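Local coordinates for cell division control protein 45 cdc45 putative (Entamoeba histolytica, PDB 6CC2) that probably acts in eukaryotic DNA replication as the Cdc45 component of the replicative helicase, and may switch conformation to regulate that process, at residues 32-37 with 206-211; 36-40 with 381-386. All blocks are in the same frame, centred on the assembly; numbering follows the deposited sequence.

Interaction 1 (32-37 with 206-211); sequences TVDAIV and IGVCDQ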
ATOM      1  N   THR A  32      -2.245   5.694  -0.144  1.00 16.84           N
ATOM      2  CA  THR A  32      -1.997   4.484   0.644  1.00 17.42           C
ATOM      3  C   THR A  32      -3.162   4.273   1.598  1.00 16.71           C
ATOM      4  O   THR A  32      -3.837   5.225   1.985  1.00 17.16           O
ATOM      5  CB  THR A  32      -0.683   4.579   1.453  1.00 21.87           C
ATOM      6  OG1 THR A  32      -0.822   5.452   2.549  1.00 21.32           O
ATOM      7  CG2 THR A  32       0.490   5.045   0.550  1.00 25.22           C
ATOM      8  N   VAL A  33      -3.399   3.020   1.967  1.00 17.47           N
ATOM      9  CA  VAL A  33      -4.463   2.739   2.929  1.00 18.15           C
ATOM     10  C   VAL A  33      -4.141   3.394   4.260  1.00 17.60           C
ATOM     11  O   VAL A  33      -5.034   3.897   4.954  1.00 17.01           O
ATOM     12  CB  VAL A  33      -4.655   1.221   3.075  1.00 19.13           C
ATOM     13  CG1 VAL A  33      -5.645   0.928   4.205  1.00 20.11           C
ATOM     14  CG2 VAL A  33      -5.139   0.609   1.756  1.00 17.13           C
ATOM     15  N   ASP A  34      -2.862   3.368   4.659  1.00 18.05           N
ATOM     16  CA  ASP A  34      -2.430   4.048   5.893  1.00 18.69           C
ATOM     17  C   ASP A  34      -2.812   5.520   5.877  1.00 17.64           C
ATOM     18  O   ASP A  34      -3.266   6.074   6.887  1.00 17.80           O
ATOM     19  CB  ASP A  34      -0.917   3.870   6.046  1.00 19.64           C
ATOM     20  CG  ASP A  34      -0.403   4.177   7.444  1.00 21.87           C
ATOM     21  OD1 ASP A  34      -1.161   4.146   8.448  1.00 19.56           O
ATOM     22  OD2 ASP A  34       0.820   4.421   7.535  1.00 21.24           O
ATOM     23  N   ALA A  35      -2.641   6.183   4.739  1.00 16.57           N
ATOM     24  CA  ALA A  35      -3.030   7.581   4.637  1.00 16.23           C
ATOM     25  C   ALA A  35      -4.532   7.758   4.827  1.00 16.35           C
ATOM     26  O   ALA A  35      -4.956   8.705   5.495  1.00 18.36           O
ATOM     27  CB  ALA A  35      -2.590   8.164   3.294  1.00 16.92           C
ATOM     28  N   ILE A  36      -5.346   6.855   4.278  1.00 14.81           N
ATOM     29  CA  ILE A  36      -6.795   6.947   4.488  1.00 14.42           C
ATOM     30  C   ILE A  36      -7.116   6.778   5.967  1.00 16.65           C
ATOM     31  O   ILE A  36      -7.972   7.481   6.530  1.00 17.63           O
ATOM     32  CB  ILE A  36      -7.554   5.924   3.640  1.00 17.76           C
ATOM     33  CG1 ILE A  36      -7.238   6.108   2.146  1.00 20.40           C
ATOM     34  CG2 ILE A  36      -9.085   6.067   3.854  1.00 17.64           C
ATOM     35  CD1 ILE A  36      -8.007   5.170   1.228  1.00 22.27           C
ATOM     36  N   VAL A  37      -6.439   5.829   6.621  1.00 16.37           N
ATOM     37  CA  VAL A  37      -6.631   5.630   8.061  1.00 17.74           C
ATOM     38  C   VAL A  37      -6.337   6.915   8.820  1.00 16.92           C
ATOM     39  O   VAL A  37      -7.072   7.307   9.731  1.00 16.77           O
ATOM     40  CB  VAL A  37      -5.742   4.476   8.558  1.00 18.32           C
ATOM     41  CG1 VAL A  37      -5.640   4.465  10.073  1.00 18.04           C
ATOM     42  CG2 VAL A  37      -6.256   3.132   8.008  1.00 20.29           C
ATOM     43  N   ILE A 206      -5.427  -1.560  10.632  1.00 15.29           N
ATOM     44  CA  ILE A 206      -5.456  -1.640   9.174  1.00 14.97           C
ATOM     45  C   ILE A 206      -4.291  -0.873   8.576  1.00 16.26           C
ATOM     46  O   ILE A 206      -3.657  -1.326   7.606  1.00 15.82           O
ATOM     47  CB  ILE A 206      -6.809  -1.129   8.636  1.00 16.55           C
ATOM     48  CG1 ILE A 206      -7.902  -2.114   9.071  1.00 18.73           C
ATOM     49  CG2 ILE A 206      -6.762  -0.940   7.109  1.00 18.71           C
ATOM     50  CD1 ILE A 206      -9.291  -1.656   8.808  1.00 17.80           C
ATOM     51  N   GLY A 207      -3.987   0.300   9.150  1.00 16.90           N
ATOM     52  CA  GLY A 207      -2.878   1.104   8.641  1.00 17.83           C
ATOM     53  C   GLY A 207      -1.529   0.411   8.746  1.00 16.80           C
ATOM     54  O   GLY A 207      -0.742   0.436   7.800  1.00 18.09           O
ATOM     55  N   VAL A 208      -1.235  -0.219   9.887  1.00 16.90           N
ATOM     56  CA  VAL A 208       0.050  -0.875  10.022  1.00 19.34           C
ATOM     57  C   VAL A 208       0.081  -2.176   9.222  1.00 18.99           C
ATOM     58  O   VAL A 208       1.121  -2.558   8.703  1.00 17.47           O
ATOM     59  CB  VAL A 208       0.418  -1.101  11.493  1.00 21.55           C
ATOM     60  CG1 VAL A 208      -0.439  -2.154  12.138  1.00 21.10           C
ATOM     61  CG2 VAL A 208       1.908  -1.485  11.600  1.00 23.81           C
ATOM     62  N   CYS A 209      -1.058  -2.869   9.097  1.00 17.09           N
ATOM     63  CA  CYS A 209      -1.120  -3.996   8.182  1.00 16.40           C
ATOM     64  C   CYS A 209      -0.811  -3.550   6.749  1.00 15.31           C
ATOM     65  O   CYS A 209      -0.115  -4.261   6.011  1.00 16.94           O
ATOM     66  CB  CYS A 209      -2.499  -4.652   8.226  1.00 16.84           C
ATOM     67  SG  CYS A 209      -2.804  -5.583   9.726  1.00 19.43           S
ATOM     68  N   ASP A 210      -1.332  -2.386   6.341  1.00 15.38           N
ATOM     69  CA  ASP A 210      -1.010  -1.841   5.012  1.00 15.21           C
ATOM     70  C   ASP A 210       0.497  -1.654   4.854  1.00 14.08           C
ATOM     71  O   ASP A 210       1.080  -2.013   3.822  1.00 15.39           O
ATOM     72  CB  ASP A 210      -1.747  -0.518   4.797  1.00 20.52           C
ATOM     73  CG  ASP A 210      -1.382   0.139   3.472  1.00 24.79           C
ATOM     74  OD1 ASP A 210      -1.459  -0.546   2.425  1.00 22.35           O
ATOM     75  OD2 ASP A 210      -1.023   1.357   3.473  1.00 22.27           O
ATOM     76  N   GLN A 211       1.153  -1.072   5.866  1.00 14.51           N
ATOM     77  CA  GLN A 211       2.612  -0.924   5.782  1.00 17.02           C
ATOM     78  C   GLN A 211       3.304  -2.266   5.573  1.00 14.90           C
ATOM     79  O   GLN A 211       4.260  -2.372   4.791  1.00 16.23           O
ATOM     80  CB  GLN A 211       3.160  -0.287   7.050  1.00 17.99           C
ATOM     81  CG  GLN A 211       2.908   1.193   7.188  1.00 20.11           C
ATOM     82  CD  GLN A 211       3.682   1.730   8.372  1.00 18.94           C
ATOM     83  OE1 GLN A 211       3.545   1.238   9.489  1.00 18.13           O
ATOM     84  NE2 GLN A 211       4.536   2.720   8.115  1.00 19.07           N
TER
HETATM   85  O   HOH W   1      -1.720   1.014   0.361  1.00 22.37           O
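The helical segments 33-37 and 206-211 run nearly antiparallel, at 162°, with their axes only 8.1 Å apart; Asp34 CA lies 4.1 Å from Gly207 CA. A β-carbon on Gly207 would collide with Asp34 OD1, so the glycine lets the backbones approach, an example of close helix packing at a residue without a side chain. Thr32 is the N-cap of its helix, its OG1 accepting from Ala35 N at 2.9 Å. An acid from the other helix serves the same first turn: Asp34 N donates to Asp210 OD2 (3.0 Å, 159°). A water extends this end, accepting from Val33 N at 3.1 Å and donating to Asp210 OD1 at 2.6 Å. Around Ile206 the contact turns apolar: Val33 CG1 is 3.6 Å and Val37 CG2 4.2 Å from Ile206 CG2. Val37 CG2 also comes within 3.8 Å of the backbone at Gly207 N. The Asp34 carboxylate packs on Gly207 CA but spends its hydrogen bonds on Ser181, Val182 and Gly183. The junction is buried near the centre of the chain, joining the helix that follows strand 24-29 of the parallel sheet to helix 199-213, with helices 354-364 and 374-385 packed alongside.

Interaction 2 (36-40 with 381-386); sequences IVCYK and GFKLLS. With EDO (1,2-ethanediol), chain J.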
ATOM      1  N   ILE A  36      -5.346   6.855   4.278  1.00 14.81           N
ATOM      2  CA  ILE A  36      -6.795   6.947   4.488  1.00 14.42           C
ATOM      3  C   ILE A  36      -7.116   6.778   5.967  1.00 16.65           C
ATOM      4  O   ILE A  36      -7.972   7.481   6.530  1.00 17.63           O
ATOM      5  CB  ILE A  36      -7.554   5.924   3.640  1.00 17.76           C
ATOM      6  CG1 ILE A  36      -7.238   6.108   2.146  1.00 20.40           C
ATOM      7  CG2 ILE A  36      -9.085   6.067   3.854  1.00 17.64           C
ATOM      8  CD1 ILE A  36      -8.007   5.170   1.228  1.00 22.27           C
ATOM      9  N   VAL A  37      -6.439   5.829   6.621  1.00 16.37           N
ATOM     10  CA  VAL A  37      -6.631   5.630   8.061  1.00 17.74           C
ATOM     11  C   VAL A  37      -6.337   6.915   8.820  1.00 16.92           C
ATOM     12  O   VAL A  37      -7.072   7.307   9.731  1.00 16.77           O
ATOM     13  CB  VAL A  37      -5.742   4.476   8.558  1.00 18.32           C
ATOM     14  CG1 VAL A  37      -5.640   4.465  10.073  1.00 18.04           C
ATOM     15  CG2 VAL A  37      -6.256   3.132   8.008  1.00 20.29           C
ATOM     16  N   CYS A  38      -5.221   7.583   8.486  1.00 17.70           N
ATOM     17  CA  CYS A  38      -4.872   8.821   9.166  1.00 18.26           C
ATOM     18  C   CYS A  38      -5.964   9.865   8.976  1.00 19.22           C
ATOM     19  O   CYS A  38      -6.455  10.454   9.947  1.00 21.20           O
ATOM     20  CB  CYS A  38      -3.513   9.309   8.654  1.00 20.50           C
ATOM     21  SG  CYS A  38      -2.916  10.839   9.415  1.00 20.17           S
ATOM     22  N   TYR A  39      -6.394  10.068   7.732  1.00 18.43           N
ATOM     23  CA  TYR A  39      -7.507  10.967   7.470  1.00 19.70           C
ATOM     24  C   TYR A  39      -8.728  10.604   8.311  1.00 17.96           C
ATOM     25  O   TYR A  39      -9.382  11.474   8.883  1.00 20.34           O
ATOM     26  CB  TYR A  39      -7.886  10.930   5.992  1.00 17.26           C
ATOM     27  CG  TYR A  39      -9.006  11.877   5.663  1.00 18.78           C
ATOM     28  CD1 TYR A  39     -10.339  11.469   5.776  1.00 20.68           C
ATOM     29  CD2 TYR A  39      -8.762  13.179   5.291  1.00 22.52           C
ATOM     30  CE1 TYR A  39     -11.372  12.323   5.512  1.00 21.21           C
ATOM     31  CE2 TYR A  39      -9.791  14.037   5.023  1.00 23.80           C
ATOM     32  CZ  TYR A  39     -11.097  13.613   5.142  1.00 23.29           C
ATOM     33  OH  TYR A  39     -12.149  14.482   4.875  1.00 25.21           O
ATOM     34  N   LYS A  40      -9.084   9.316   8.344  1.00 19.38           N
ATOM     35  CA  LYS A  40     -10.278   8.878   9.072  1.00 17.44           C
ATOM     36  C   LYS A  40     -10.188   9.246  10.547  1.00 18.86           C
ATOM     37  O   LYS A  40     -11.135   9.816  11.121  1.00 20.25           O
ATOM     38  CB  LYS A  40     -10.445   7.352   8.896  1.00 19.10           C
ATOM     39  CG  LYS A  40     -11.592   6.723   9.678  1.00 21.05           C
ATOM     40  CD  LYS A  40     -12.923   7.282   9.261  1.00 22.01           C
ATOM     41  CE  LYS A  40     -14.070   6.585   9.966  1.00 25.58           C
ATOM     42  NZ  LYS A  40     -15.401   7.153   9.543  1.00 26.03           N
ATOM     43  N   GLY A 381     -12.463   3.995  -0.756  1.00 17.49           N
ATOM     44  CA  GLY A 381     -11.674   3.362   0.289  1.00 19.55           C
ATOM     45  C   GLY A 381     -12.074   3.843   1.672  1.00 21.50           C
ATOM     46  O   GLY A 381     -12.155   3.055   2.612  1.00 20.86           O
ATOM     47  N   PHE A 382     -12.317   5.146   1.807  1.00 21.24           N
ATOM     48  CA  PHE A 382     -12.802   5.726   3.067  1.00 20.37           C
ATOM     49  C   PHE A 382     -14.128   5.108   3.487  1.00 20.19           C
ATOM     50  O   PHE A 382     -14.330   4.792   4.671  1.00 20.96           O
ATOM     51  CB  PHE A 382     -12.947   7.241   2.903  1.00 20.49           C
ATOM     52  CG  PHE A 382     -13.496   7.944   4.115  1.00 20.04           C
ATOM     53  CD1 PHE A 382     -14.861   8.138   4.256  1.00 22.86           C
ATOM     54  CD2 PHE A 382     -12.650   8.423   5.106  1.00 21.01           C
ATOM     55  CE1 PHE A 382     -15.385   8.774   5.372  1.00 27.93           C
ATOM     56  CE2 PHE A 382     -13.186   9.092   6.228  1.00 23.66           C
ATOM     57  CZ  PHE A 382     -14.532   9.250   6.351  1.00 27.68           C
ATOM     58  N   LYS A 383     -15.050   4.962   2.540  1.00 22.60           N
ATOM     59  CA  LYS A 383     -16.346   4.369   2.826  1.00 22.84           C
ATOM     60  C   LYS A 383     -16.198   2.929   3.301  1.00 22.58           C
ATOM     61  O   LYS A 383     -16.843   2.529   4.279  1.00 23.41           O
ATOM     62  CB  LYS A 383     -17.226   4.427   1.576  1.00 29.99           C
ATOM     63  CG  LYS A 383     -18.583   3.767   1.697  1.00 55.74           C
ATOM     64  CD  LYS A 383     -19.281   3.709   0.336  1.00 75.97           C
ATOM     65  CE  LYS A 383     -20.688   3.143   0.443  1.00 84.76           C
ATOM     66  NZ  LYS A 383     -21.590   4.037   1.223  1.00 86.81           N
ATOM     67  N   LEU A 384     -15.342   2.142   2.645  1.00 21.87           N
ATOM     68  CA  LEU A 384     -15.146   0.760   3.092  1.00 21.33           C
ATOM     69  C   LEU A 384     -14.481   0.724   4.466  1.00 20.67           C
ATOM     70  O   LEU A 384     -14.914  -0.018   5.361  1.00 21.48           O
ATOM     71  CB  LEU A 384     -14.357  -0.045   2.066  1.00 19.46           C
ATOM     72  CG  LEU A 384     -14.119  -1.504   2.454  1.00 18.18           C
ATOM     73  CD1 LEU A 384     -15.427  -2.190   2.839  1.00 21.14           C
ATOM     74  CD2 LEU A 384     -13.406  -2.294   1.321  1.00 18.75           C
ATOM     75  N   LEU A 385     -13.420   1.509   4.652  1.00 20.95           N
ATOM     76  CA  LEU A 385     -12.766   1.581   5.955  1.00 20.51           C
ATOM     77  C   LEU A 385     -13.777   1.882   7.050  1.00 21.54           C
ATOM     78  O   LEU A 385     -13.723   1.300   8.147  1.00 19.71           O
ATOM     79  CB  LEU A 385     -11.671   2.656   5.926  1.00 19.67           C
ATOM     80  CG  LEU A 385     -10.897   2.874   7.213  1.00 22.72           C
ATOM     81  CD1 LEU A 385     -10.006   1.672   7.524  1.00 23.91           C
ATOM     82  CD2 LEU A 385     -10.066   4.148   7.061  1.00 22.71           C
ATOM     83  N   SER A 386     -14.729   2.772   6.765  1.00 22.50           N
ATOM     84  CA  SER A 386     -15.690   3.213   7.750  1.00 21.91           C
ATOM     85  C   SER A 386     -16.812   2.215   7.987  1.00 21.73           C
ATOM     86  O   SER A 386     -17.660   2.466   8.859  1.00 22.66           O
ATOM     87  CB  SER A 386     -16.311   4.557   7.319  1.00 23.43           C
ATOM     88  OG  SER A 386     -15.323   5.576   7.190  1.00 25.16           O
TER
HETATM   89  C1  EDO J 609     -15.348  12.847   5.853  1.00 47.90           C
HETATM   90  O1  EDO J 609     -14.519  13.992   5.610  1.00 38.63           O
HETATM   91  C2  EDO J 609     -15.522  12.670   7.354  1.00 59.98           C
HETATM   92  O2  EDO J 609     -16.034  13.882   7.926  1.00 61.43           O
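Leu385 and Ile36 form the apolar centre of a helix-helix packing between helix 33-48, which links strands 24-29 and 53-57 in a β-α-β unit of the parallel sheet, and the last turns of helix 374-385. Ile36 CG2 lies 3.9 Å from Leu385 CD2, and Leu385 CD2 is also 3.7 Å from Lys40 CB; Leu385 CD1 approaches Val37 CG2 at 4.1 Å. The short helical segments cross at -67° with their axes 10.2 Å apart, a spacing that leaves room for these branched side chains. Gly381 presents its CA to Ile36 CD1 at 4.2 Å, where a β-carbon would clash with that methyl. Ile36 also meets Trp374 and Phe378, while Leu385 reaches Tyr203 and Ile206 of helix 199-213.

Further out, Phe382 lies beside both Tyr39 and Lys40. Its CE2 comes within 3.7 Å of Tyr39 CD1 and 3.5 Å of Lys40 CD, so the aliphatic part of the lysine runs beside the aromatic ring before its charged end continues to the polar edge. A 1,2-ethanediol, probably from the crystallisation liquor, sits next to the two rings, its O1 hydrogen-bonded to Tyr39 OH at 2.5 Å. At the lysine edge a short relay closes the contact: Lys40 NZ donates to Ser386 OG at 2.8 Å, and Ser386 OG in turn donates to Phe382 O, also at 2.8 Å.

How the interactions relate
Together the two contacts illustrate how one helix can serve two partners. Both use helix 33-48 and share Ile36 and Val37, but interaction 1 takes its N-terminal end and interaction 2 the turns that follow. Val37 touches both partners, whereas Ile36 packs only in interaction 2. Ile206 CD1 meets Leu385 CD1 at 3.6 Å, so helices 199-213 and 374-385 also pack on each other. Both contacts are buried; the centre of interaction 1 is about 7 Å and that of interaction 2 about 13 Å from the centre of the chain. Interaction 1 pairs a threonine N-cap and a carboxylate accepting a backbone amide with close antiparallel backbones. Interaction 2 is wider, more apolar and aromatic, and reaches partly exposed residues at its lysine-serine edge.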